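Alpha-fucosidase (Bifidobacterium bifidum, PDB 2EAB) is the catalytic part of a longer 1,2-alpha-L-fucosidase that probably cleaves L-fucose from glycans. Local coordinates at residues 23-28 against 64-69; 155-160 against 168-173; 178-183 against 193-198. One frame throughout, in Å; residues are numbered along the deposited sequence.

Along the chain the three contacts follow one another in series; none encloses or crosses another. Interaction 1 comes first: residues 23-28, just after edge strand 19-22 of the nine-stranded antiparallel sheet, meet 64-69, the link between strands 59-63 and 69-76 of the seven-stranded sheet, closing a long loop that includes helix 42-50. Interactions 2 and 3 close two short hairpins, 156-161 with 166-173 and 176-185 with 190-197. Strands 166-173 and 176-185 are themselves neighbours, so the hairpins run on as four consecutive strands of the nine-stranded sheet. Residues of 155-160 also touch both segments of interaction 1, fastening that junction to the sheet.

Interaction 1. Residues 23-28 against 64-69; sequences KQPASQ and WGEVSR
The Trp64 ring meets Ala26 obliquely, CB lying 3.7 Å from CE3, while at the ring's edge and in its plane sits OE2 of Glu66. The Glu66 carboxylate is the other flat group, and Ser27 holds it at both oxygens. OE2 takes the N-H of Ser27 on its syn lone pair, with N to OE2 at 2.9 Å and 153° at the hydrogen. OE1 is met on its syn side by Ser27 OG, the donor, at 2.6 Å and only slightly out of the carboxylate plane. Glu66 reaches this position by folding: CG lies beside its backbone N, and a bend at chi2 (-57°) carries CD toward Ser27. The Pro25 ring crosses the Glu66 side chain at about a right angle and rests its CB 3.5 Å from Gly65 O. One backbone bond completes the junction, Ala26 N to Trp64 O at 3.0 Å and 163°. The turn starting here is a short 3-10 segment, closed by Gln28 N on Pro25 O; the N-H groups of Ala26 and Ser27, its first two residues, are those bonded to Trp64 O and Glu66 OE2. Gly65 makes the bend between Trp64 and Glu66 with a positive phi. An alanine in place of Glu66 would probably leave Ser27 N and OG without these acceptors and the 3-10 turn less firmly fixed against the Trp64 loop. The largely buried junction belongs to the beta-rich N-terminal region assigned to the family 65 N-terminal domain, away from the calcium site. It packs on two neighbouring elements: Trp64 NE1 bonds to Thr73 of strand 69-76, and the indole lies on Asp43 and Arg46 of helix 42-50, whose Thr50 touches Ala26.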
loop_
_atom_site.group_PDB
_atom_site.type_symbol
_atom_site.label_atom_id
_atom_site.label_comp_id
_atom_site.label_asym_id
_atom_site.label_seq_id
_atom_site.Cartn_x
_atom_site.Cartn_y
_atom_site.Cartn_z
ATOM N N LYS A 23 13.572 -25.900 -3.508
ATOM C CA LYS A 23 13.844 -27.333 -3.582
ATOM C C LYS A 23 13.604 -28.052 -2.249
ATOM O O LYS A 23 13.952 -29.227 -2.099
ATOM C CB LYS A 23 15.280 -27.573 -4.057
ATOM C CG LYS A 23 15.565 -27.058 -5.462
ATOM C CD LYS A 23 16.934 -27.508 -5.944
ATOM C CE LYS A 23 17.177 -27.103 -7.389
ATOM N NZ LYS A 23 18.398 -27.758 -7.945
ATOM N N GLN A 24 13.004 -27.355 -1.287
ATOM C CA GLN A 24 12.718 -27.945 0.022
ATOM C C GLN A 24 11.534 -27.236 0.685
ATOM O O GLN A 24 11.239 -26.084 0.341
ATOM C CB GLN A 24 13.967 -27.913 0.916
ATOM C CG GLN A 24 14.362 -26.532 1.438
ATOM C CD GLN A 24 14.882 -25.596 0.360
ATOM O OE1 GLN A 24 15.745 -25.963 -0.442
ATOM N NE2 GLN A 24 14.369 -24.368 0.351
ATOM N N PRO A 25 10.831 -27.928 1.608
ATOM C CA PRO A 25 9.728 -27.321 2.369
ATOM C C PRO A 25 10.116 -26.069 3.146
ATOM O O PRO A 25 11.296 -25.821 3.386
ATOM C CB PRO A 25 9.339 -28.419 3.372
ATOM C CG PRO A 25 10.440 -29.423 3.323
ATOM C CD PRO A 25 11.010 -29.349 1.958
ATOM N N ALA A 26 9.107 -25.303 3.558
ATOM C CA ALA A 26 9.313 -24.127 4.400
ATOM C C ALA A 26 10.174 -24.441 5.624
ATOM O O ALA A 26 11.084 -23.685 5.952
ATOM C CB ALA A 26 7.974 -23.531 4.824
ATOM N N SER A 27 9.893 -25.568 6.282
ATOM C CA SER A 27 10.624 -25.981 7.487
ATOM C C SER A 27 12.130 -26.142 7.272
ATOM O O SER A 27 12.904 -26.071 8.228
ATOM C CB SER A 27 10.050 -27.287 8.040
ATOM O OG SER A 27 10.207 -28.343 7.112
ATOM N N GLN A 28 12.534 -26.352 6.019
ATOM C CA GLN A 28 13.940 -26.567 5.673
ATOM C C GLN A 28 14.544 -25.400 4.889
ATOM O O GLN A 28 15.668 -25.493 4.387
ATOM C CB GLN A 28 14.098 -27.869 4.885
ATOM C CG GLN A 28 13.759 -29.126 5.675
ATOM C CD GLN A 28 13.990 -30.399 4.881
ATOM O OE1 GLN A 28 13.666 -30.477 3.695
ATOM N NE2 GLN A 28 14.547 -31.411 5.536
ATOM N N TRP A 64 3.140 -23.840 3.259
ATOM C CA TRP A 64 4.404 -24.331 3.800
ATOM C C TRP A 64 5.048 -25.399 2.901
ATOM O O TRP A 64 6.264 -25.430 2.742
ATOM C CB TRP A 64 4.203 -24.871 5.221
ATOM C CG TRP A 64 3.800 -23.834 6.245
ATOM C CD1 TRP A 64 2.622 -23.133 6.295
ATOM C CD2 TRP A 64 4.567 -23.402 7.377
ATOM N NE1 TRP A 64 2.618 -22.288 7.378
ATOM C CE2 TRP A 64 3.796 -22.432 8.061
ATOM C CE3 TRP A 64 5.834 -23.733 7.876
ATOM C CZ2 TRP A 64 4.246 -21.798 9.220
ATOM C CZ3 TRP A 64 6.282 -23.099 9.030
ATOM C CH2 TRP A 64 5.489 -22.140 9.687
ATOM N N GLY A 65 4.224 -26.260 2.312
ATOM C CA GLY A 65 4.718 -27.326 1.442
ATOM C C GLY A 65 5.408 -28.453 2.188
ATOM O O GLY A 65 6.345 -29.067 1.668
ATOM N N GLU A 66 4.957 -28.724 3.410
ATOM C CA GLU A 66 5.526 -29.817 4.197
ATOM C C GLU A 66 5.147 -31.164 3.603
ATOM O O GLU A 66 4.077 -31.318 3.026
ATOM C CB GLU A 66 5.099 -29.723 5.662
ATOM C CG GLU A 66 5.468 -28.398 6.334
ATOM C CD GLU A 66 6.955 -28.099 6.286
ATOM O OE1 GLU A 66 7.759 -29.032 6.505
ATOM O OE2 GLU A 66 7.322 -26.931 6.024
ATOM N N VAL A 67 6.038 -32.140 3.753
ATOM C CA VAL A 67 5.849 -33.450 3.129
ATOM C C VAL A 67 4.655 -34.201 3.726
ATOM O O VAL A 67 3.729 -34.574 3.003
ATOM C CB VAL A 67 7.142 -34.308 3.187
ATOM C CG1 VAL A 67 6.866 -35.751 2.772
ATOM C CG2 VAL A 67 8.222 -33.706 2.299
ATOM N N SER A 68 4.671 -34.409 5.041
ATOM C CA SER A 68 3.636 -35.213 5.686
ATOM C C SER A 68 2.513 -34.369 6.290
ATOM O O SER A 68 1.356 -34.516 5.906
ATOM C CB SER A 68 4.240 -36.148 6.735
ATOM O OG SER A 68 3.256 -37.043 7.222
ATOM N N ARG A 69 2.845 -33.498 7.238
ATOM C CA ARG A 69 1.822 -32.640 7.831
ATOM C C ARG A 69 1.839 -31.291 7.130
ATOM O O ARG A 69 2.450 -30.324 7.595
ATOM C CB ARG A 69 1.981 -32.512 9.351
ATOM C CG ARG A 69 0.805 -31.805 10.022
ATOM C CD ARG A 69 0.741 -32.107 11.507
ATOM N NE ARG A 69 -0.106 -31.158 12.236
ATOM C CZ ARG A 69 -1.424 -31.272 12.391
ATOM N NH1 ARG A 69 -2.090 -32.292 11.862
ATOM N NH2 ARG A 69 -2.083 -30.350 13.083
#

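Interaction 2. Residues 155-160 against 168-173; sequences EYRRDL and DVTFKH
Tyr156 lies across strand 168-173 with Thr170 O over one face of its ring, in an antiparallel beta hairpin whose second strand pairs Arg157 with Thr170 and Asp159 with Asp168. Both are hydrogen-bonded pairs, each closed by two N-H to O bonds of 2.9 Å. One tightly packed part is the face of Tyr156, Arg158, Val169 and Phe171. Tyr156 CG stands anti to its backbone N (chi1 -177°), and the ring brings CD1 to 3.7 Å from Phe171 CB and OH to 3.9 Å from Val169 CG1; that hydroxyl bonds to Gly65 O. Arg158 extends away from the second strand to Gln24 O, Thr50 O and Thr29 OG1, reaching the loop after strand 19-22 and the end of helix 42-50.

The loose, solvent side is the Glu155 end. There Glu155 and Lys172 run side by side and point the same way, but their charges stay apart, OE2 of Glu155 being 4.1 Å from NZ of Lys172. A water joins them instead, giving a hydrogen to Glu155 OE1 and accepting one from Lys172 NZ. A second water bridges Glu155 O and Thr170 OG1. Farther along, Thr170 CG2 lies over one face of the Arg157 guanidinium, offset to its rim, and Asp159 OD2 is in plane at its edge, a long ion pair. At the far end this face is close-packed again: Asp168 OD1 is paired with Lys166, while Asp168 OD2 comes to 2.5 Å from Asp159 OD1, so close that one of the two carboxyl groups probably carries a proton.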
loop_
_atom_site.group_PDB
_atom_site.type_symbol
_atom_site.label_atom_id
_atom_site.label_comp_id
_atom_site.label_asym_id
_atom_site.label_seq_id
_atom_site.Cartn_x
_atom_site.Cartn_y
_atom_site.Cartn_z
ATOM N N GLU A 155 12.786 -35.493 -5.855
ATOM C CA GLU A 155 12.071 -34.685 -6.851
ATOM C C GLU A 155 11.127 -33.660 -6.216
ATOM O O GLU A 155 10.058 -33.356 -6.760
ATOM C CB GLU A 155 11.336 -35.584 -7.854
ATOM C CG GLU A 155 12.288 -36.444 -8.682
ATOM C CD GLU A 155 11.602 -37.549 -9.465
ATOM O OE1 GLU A 155 10.398 -37.431 -9.773
ATOM O OE2 GLU A 155 12.283 -38.546 -9.781
ATOM N N TYR A 156 11.535 -33.139 -5.061
ATOM C CA TYR A 156 10.742 -32.140 -4.357
ATOM C C TYR A 156 10.864 -30.769 -4.994
ATOM O O TYR A 156 11.966 -30.297 -5.257
ATOM C CB TYR A 156 11.126 -32.042 -2.874
ATOM C CG TYR A 156 10.248 -31.052 -2.140
ATOM C CD1 TYR A 156 9.174 -31.483 -1.370
ATOM C CD2 TYR A 156 10.467 -29.677 -2.253
ATOM C CE1 TYR A 156 8.351 -30.569 -0.718
ATOM C CE2 TYR A 156 9.649 -28.761 -1.613
ATOM C CZ TYR A 156 8.598 -29.209 -0.848
ATOM O OH TYR A 156 7.804 -28.274 -0.220
ATOM N N ARG A 157 9.720 -30.132 -5.222
ATOM C CA ARG A 157 9.691 -28.713 -5.541
ATOM C C ARG A 157 8.427 -28.072 -4.979
ATOM O O ARG A 157 7.352 -28.665 -5.018
ATOM C CB ARG A 157 9.779 -28.482 -7.053
ATOM C CG ARG A 157 10.081 -27.034 -7.431
ATOM C CD ARG A 157 10.019 -26.804 -8.933
ATOM N NE ARG A 157 8.671 -26.989 -9.466
ATOM C CZ ARG A 157 8.322 -27.944 -10.325
ATOM N NH1 ARG A 157 9.221 -28.812 -10.773
ATOM N NH2 ARG A 157 7.068 -28.024 -10.747
ATOM N N ARG A 158 8.571 -26.865 -4.440
ATOM C CA ARG A 158 7.421 -26.013 -4.160
ATOM C C ARG A 158 7.618 -24.699 -4.896
ATOM O O ARG A 158 8.742 -24.209 -5.029
ATOM C CB ARG A 158 7.210 -25.801 -2.656
ATOM C CG ARG A 158 8.286 -24.989 -1.960
ATOM C CD ARG A 158 8.095 -25.016 -0.458
ATOM N NE ARG A 158 9.107 -24.226 0.234
ATOM C CZ ARG A 158 8.924 -22.991 0.699
ATOM N NH1 ARG A 158 7.757 -22.370 0.560
ATOM N NH2 ARG A 158 9.921 -22.375 1.310
ATOM N N ASP A 159 6.523 -24.149 -5.404
ATOM C CA ASP A 159 6.610 -22.902 -6.142
ATOM C C ASP A 159 5.383 -22.029 -5.954
ATOM O O ASP A 159 4.328 -22.478 -5.487
ATOM C CB ASP A 159 6.869 -23.161 -7.638
ATOM C CG ASP A 159 5.666 -23.743 -8.350
ATOM O OD1 ASP A 159 4.631 -23.047 -8.447
ATOM O OD2 ASP A 159 5.759 -24.890 -8.826
ATOM N N LEU A 160 5.553 -20.766 -6.318
ATOM C CA LEU A 160 4.458 -19.828 -6.444
ATOM C C LEU A 160 4.508 -19.293 -7.859
ATOM O O LEU A 160 5.475 -18.643 -8.253
ATOM C CB LEU A 160 4.581 -18.694 -5.425
ATOM C CG LEU A 160 3.412 -17.705 -5.351
ATOM C CD1 LEU A 160 2.127 -18.390 -4.900
ATOM C CD2 LEU A 160 3.750 -16.550 -4.421
ATOM N N ASP A 168 2.146 -24.333 -5.881
ATOM C CA ASP A 168 2.262 -25.748 -6.216
ATOM C C ASP A 168 3.249 -26.450 -5.290
ATOM O O ASP A 168 4.205 -25.838 -4.811
ATOM C CB ASP A 168 2.715 -25.918 -7.670
ATOM C CG ASP A 168 1.913 -25.066 -8.648
ATOM O OD1 ASP A 168 0.724 -25.356 -8.866
ATOM O OD2 ASP A 168 2.482 -24.111 -9.216
ATOM N N VAL A 169 2.995 -27.733 -5.036
ATOM C CA VAL A 169 3.941 -28.603 -4.331
ATOM C C VAL A 169 3.969 -29.952 -5.041
ATOM O O VAL A 169 2.928 -30.463 -5.451
ATOM C CB VAL A 169 3.566 -28.827 -2.833
ATOM C CG1 VAL A 169 4.637 -29.656 -2.119
ATOM C CG2 VAL A 169 3.345 -27.504 -2.095
ATOM N N THR A 170 5.168 -30.504 -5.203
ATOM C CA THR A 170 5.329 -31.848 -5.750
ATOM C C THR A 170 6.514 -32.552 -5.099
ATOM O O THR A 170 7.500 -31.917 -4.737
ATOM C CB THR A 170 5.452 -31.845 -7.302
ATOM O OG1 THR A 170 5.446 -33.193 -7.787
ATOM C CG2 THR A 170 6.727 -31.138 -7.776
ATOM N N PHE A 171 6.394 -33.867 -4.936
ATOM C CA PHE A 171 7.491 -34.699 -4.450
ATOM C C PHE A 171 7.189 -36.165 -4.700
ATOM O O PHE A 171 6.034 -36.542 -4.897
ATOM C CB PHE A 171 7.769 -34.459 -2.957
ATOM C CG PHE A 171 6.579 -34.680 -2.066
ATOM C CD1 PHE A 171 6.257 -35.958 -1.609
ATOM C CD2 PHE A 171 5.782 -33.607 -1.674
ATOM C CE1 PHE A 171 5.160 -36.167 -0.785
ATOM C CE2 PHE A 171 4.680 -33.806 -0.845
ATOM C CZ PHE A 171 4.368 -35.090 -0.399
ATOM N N LYS A 172 8.240 -36.980 -4.692
ATOM C CA LYS A 172 8.108 -38.424 -4.804
ATOM C C LYS A 172 8.453 -39.066 -3.463
ATOM O O LYS A 172 9.548 -38.871 -2.937
ATOM C CB LYS A 172 9.010 -38.969 -5.917
ATOM C CG LYS A 172 8.901 -40.482 -6.118
ATOM C CD LYS A 172 9.681 -40.968 -7.331
ATOM C CE LYS A 172 8.864 -40.848 -8.605
ATOM N NZ LYS A 172 9.491 -41.583 -9.737
ATOM N N HIS A 173 7.504 -39.821 -2.919
ATOM C CA HIS A 173 7.681 -40.512 -1.648
ATOM C C HIS A 173 7.377 -41.991 -1.832
ATOM O O HIS A 173 6.275 -42.354 -2.252
ATOM C CB HIS A 173 6.768 -39.903 -0.577
ATOM C CG HIS A 173 6.825 -40.608 0.743
ATOM N ND1 HIS A 173 5.972 -41.641 1.070
ATOM C CD2 HIS A 173 7.632 -40.431 1.815
ATOM C CE1 HIS A 173 6.250 -42.067 2.290
ATOM N NE2 HIS A 173 7.253 -41.350 2.763
HETATM O O HOH W 1 7.818 -34.533 -7.802
HETATM O O HOH W 2 9.954 -39.457 -11.521
#

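Interaction 3. Residues 178-183 against 193-198; sequences YTREYF and ARLTAS
Ala193, the first residue of segment 193-198, sets its CB against the ring of Tyr182, 3.7 Å from CD1. The two are a non-hydrogen-bonded pair of an antiparallel hairpin, whose strands 176-185 and 190-197 are neighbours inside the nine-stranded sheet of the N-terminal region; Tyr182 OH goes on to Glu70. Arg194 follows on the other face as the hydrogen-bonded partner of Glu181, Arg194 N giving to Glu181 O at 2.8 Å and Arg194 O taking Glu181 N. Their charged ends do not pair: the guanidinium goes to Asp251 and Thr275 and lies against the Tyr316 ring, whereas the Glu181 carboxylate is held by Tyr316 OH, Lys166 and Lys320. Of the arginine, CB comes nearest the carboxylate, 3.8 Å from Glu181 OE1.

Leu195 turns back to the Tyr182 face. Its CD2 crosses the aliphatic part of Arg180, 3.6 Å from CG, and the arginine continues past it to a salt bridge with Glu70. At Thr196 the chains exchange both backbone bonds with Thr179, and the side chains add a third. In each threonine OG1 sits between the backbone N and the carbonyl carbon (chi1 76° in Thr179, 78° in Thr196), which turns the two hydroxyls together at 2.6 Å; either could be the donor. One water, on this side, joins Thr179 OG1 to Arg194 O; another, on the Leu195 side, gives hydrogens to both threonine carbonyls. Ala197 returns to the apolar face, its CB 3.8 Å from Tyr178 CE1.

The alternation divides the side-chain chemistry. Small or aliphatic groups meet tyrosine rings and the Arg180 stem on one face, hydroxyls and charged groups the other, where Glu181 and Arg194 link strands within the sheet and Tyr316 and Lys320 join it to helix 316-331.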
loop_
_atom_site.group_PDB
_atom_site.type_symbol
_atom_site.label_atom_id
_atom_site.label_comp_id
_atom_site.label_asym_id
_atom_site.label_seq_id
_atom_site.Cartn_x
_atom_site.Cartn_y
_atom_site.Cartn_z
ATOM N N TYR A 178 3.265 -37.195 -5.271
ATOM C CA TYR A 178 2.152 -36.453 -4.691
ATOM C C TYR A 178 2.229 -35.009 -5.150
ATOM O O TYR A 178 3.304 -34.410 -5.134
ATOM C CB TYR A 178 2.199 -36.525 -3.164
ATOM C CG TYR A 178 2.029 -37.927 -2.624
ATOM C CD1 TYR A 178 0.760 -38.434 -2.343
ATOM C CD2 TYR A 178 3.135 -38.750 -2.401
ATOM C CE1 TYR A 178 0.594 -39.725 -1.850
ATOM C CE2 TYR A 178 2.982 -40.044 -1.910
ATOM C CZ TYR A 178 1.712 -40.521 -1.634
ATOM O OH TYR A 178 1.561 -41.801 -1.152
ATOM N N THR A 179 1.096 -34.465 -5.583
ATOM C CA THR A 179 1.046 -33.054 -5.966
ATOM C C THR A 179 -0.030 -32.298 -5.203
ATOM O O THR A 179 -1.055 -32.866 -4.806
ATOM C CB THR A 179 0.828 -32.834 -7.488
ATOM O OG1 THR A 179 -0.537 -33.082 -7.834
ATOM C CG2 THR A 179 1.749 -33.724 -8.321
ATOM N N ARG A 180 0.222 -31.004 -5.012
ATOM C CA ARG A 180 -0.727 -30.091 -4.397
ATOM C C ARG A 180 -0.734 -28.793 -5.176
ATOM O O ARG A 180 0.308 -28.327 -5.636
ATOM C CB ARG A 180 -0.363 -29.825 -2.937
ATOM C CG ARG A 180 -0.184 -31.090 -2.114
ATOM C CD ARG A 180 -0.289 -30.812 -0.638
ATOM N NE ARG A 180 1.002 -30.462 -0.069
ATOM C CZ ARG A 180 1.782 -31.305 0.604
ATOM N NH1 ARG A 180 1.409 -32.561 0.809
ATOM N NH2 ARG A 180 2.936 -30.883 1.078
ATOM N N GLU A 181 -1.925 -28.229 -5.324
ATOM C CA GLU A 181 -2.110 -26.952 -5.986
ATOM C C GLU A 181 -3.101 -26.138 -5.173
ATOM O O GLU A 181 -4.151 -26.646 -4.783
ATOM C CB GLU A 181 -2.639 -27.160 -7.401
ATOM C CG GLU A 181 -2.892 -25.881 -8.171
ATOM C CD GLU A 181 -3.769 -26.114 -9.378
ATOM O OE1 GLU A 181 -4.981 -26.352 -9.194
ATOM O OE2 GLU A 181 -3.250 -26.050 -10.510
ATOM N N TYR A 182 -2.759 -24.877 -4.927
ATOM C CA TYR A 182 -3.601 -23.988 -4.137
ATOM C C TYR A 182 -3.831 -22.669 -4.851
ATOM O O TYR A 182 -2.895 -22.068 -5.372
ATOM C CB TYR A 182 -2.946 -23.672 -2.796
ATOM C CG TYR A 182 -2.480 -24.850 -1.983
ATOM C CD1 TYR A 182 -3.360 -25.526 -1.139
ATOM C CD2 TYR A 182 -1.149 -25.259 -2.018
ATOM C CE1 TYR A 182 -2.934 -26.598 -0.374
ATOM C CE2 TYR A 182 -0.713 -26.328 -1.252
ATOM C CZ TYR A 182 -1.613 -26.984 -0.430
ATOM O OH TYR A 182 -1.196 -28.036 0.347
ATOM N N PHE A 183 -5.077 -22.208 -4.854
ATOM C CA PHE A 183 -5.385 -20.857 -5.319
ATOM C C PHE A 183 -6.639 -20.335 -4.642
ATOM O O PHE A 183 -7.396 -21.098 -4.046
ATOM C CB PHE A 183 -5.475 -20.774 -6.858
ATOM C CG PHE A 183 -6.549 -21.634 -7.472
ATOM C CD1 PHE A 183 -7.845 -21.152 -7.622
ATOM C CD2 PHE A 183 -6.253 -22.909 -7.944
ATOM C CE1 PHE A 183 -8.838 -21.936 -8.211
ATOM C CE2 PHE A 183 -7.238 -23.700 -8.529
ATOM C CZ PHE A 183 -8.527 -23.214 -8.668
ATOM N N ALA A 193 -7.922 -26.328 -3.053
ATOM C CA ALA A 193 -6.750 -27.182 -2.922
ATOM C C ALA A 193 -6.986 -28.445 -3.740
ATOM O O ALA A 193 -7.906 -29.218 -3.455
ATOM C CB ALA A 193 -6.481 -27.522 -1.469
ATOM N N ARG A 194 -6.166 -28.627 -4.769
ATOM C CA ARG A 194 -6.235 -29.792 -5.641
ATOM C C ARG A 194 -5.100 -30.728 -5.260
ATOM O O ARG A 194 -3.932 -30.356 -5.343
ATOM C CB ARG A 194 -6.123 -29.356 -7.106
ATOM C CG ARG A 194 -6.093 -30.492 -8.125
ATOM C CD ARG A 194 -7.440 -31.176 -8.243
ATOM N NE ARG A 194 -7.391 -32.303 -9.171
ATOM C CZ ARG A 194 -8.354 -33.211 -9.304
ATOM N NH1 ARG A 194 -9.454 -33.139 -8.565
ATOM N NH2 ARG A 194 -8.213 -34.203 -10.175
ATOM N N LEU A 195 -5.456 -31.934 -4.818
ATOM C CA LEU A 195 -4.483 -32.881 -4.282
ATOM C C LEU A 195 -4.534 -34.185 -5.059
ATOM O O LEU A 195 -5.615 -34.714 -5.304
ATOM C CB LEU A 195 -4.761 -33.144 -2.797
ATOM C CG LEU A 195 -5.018 -31.921 -1.907
ATOM C CD1 LEU A 195 -5.538 -32.334 -0.549
ATOM C CD2 LEU A 195 -3.770 -31.070 -1.760
ATOM N N THR A 196 -3.366 -34.683 -5.465
ATOM C CA THR A 196 -3.283 -35.940 -6.219
ATOM C C THR A 196 -2.185 -36.876 -5.724
ATOM O O THR A 196 -1.202 -36.445 -5.117
ATOM C CB THR A 196 -3.054 -35.711 -7.742
ATOM O OG1 THR A 196 -1.679 -35.393 -7.984
ATOM C CG2 THR A 196 -3.960 -34.609 -8.299
ATOM N N ALA A 197 -2.384 -38.164 -5.991
ATOM C CA ALA A 197 -1.332 -39.171 -5.904
ATOM C C ALA A 197 -1.233 -39.856 -7.266
ATOM O O ALA A 197 -2.234 -39.977 -7.970
ATOM C CB ALA A 197 -1.653 -40.179 -4.821
ATOM N N SER A 198 -0.031 -40.294 -7.636
ATOM C CA SER A 198 0.202 -40.882 -8.962
ATOM C C SER A 198 -0.340 -42.307 -9.094
ATOM O O SER A 198 -0.557 -42.796 -10.208
ATOM C CB SER A 198 1.689 -40.852 -9.311
ATOM O OG SER A 198 2.448 -41.581 -8.364
HETATM O O HOH W 3 -1.114 -34.775 -2.774
HETATM O O HOH W 4 -2.361 -31.083 -7.473
#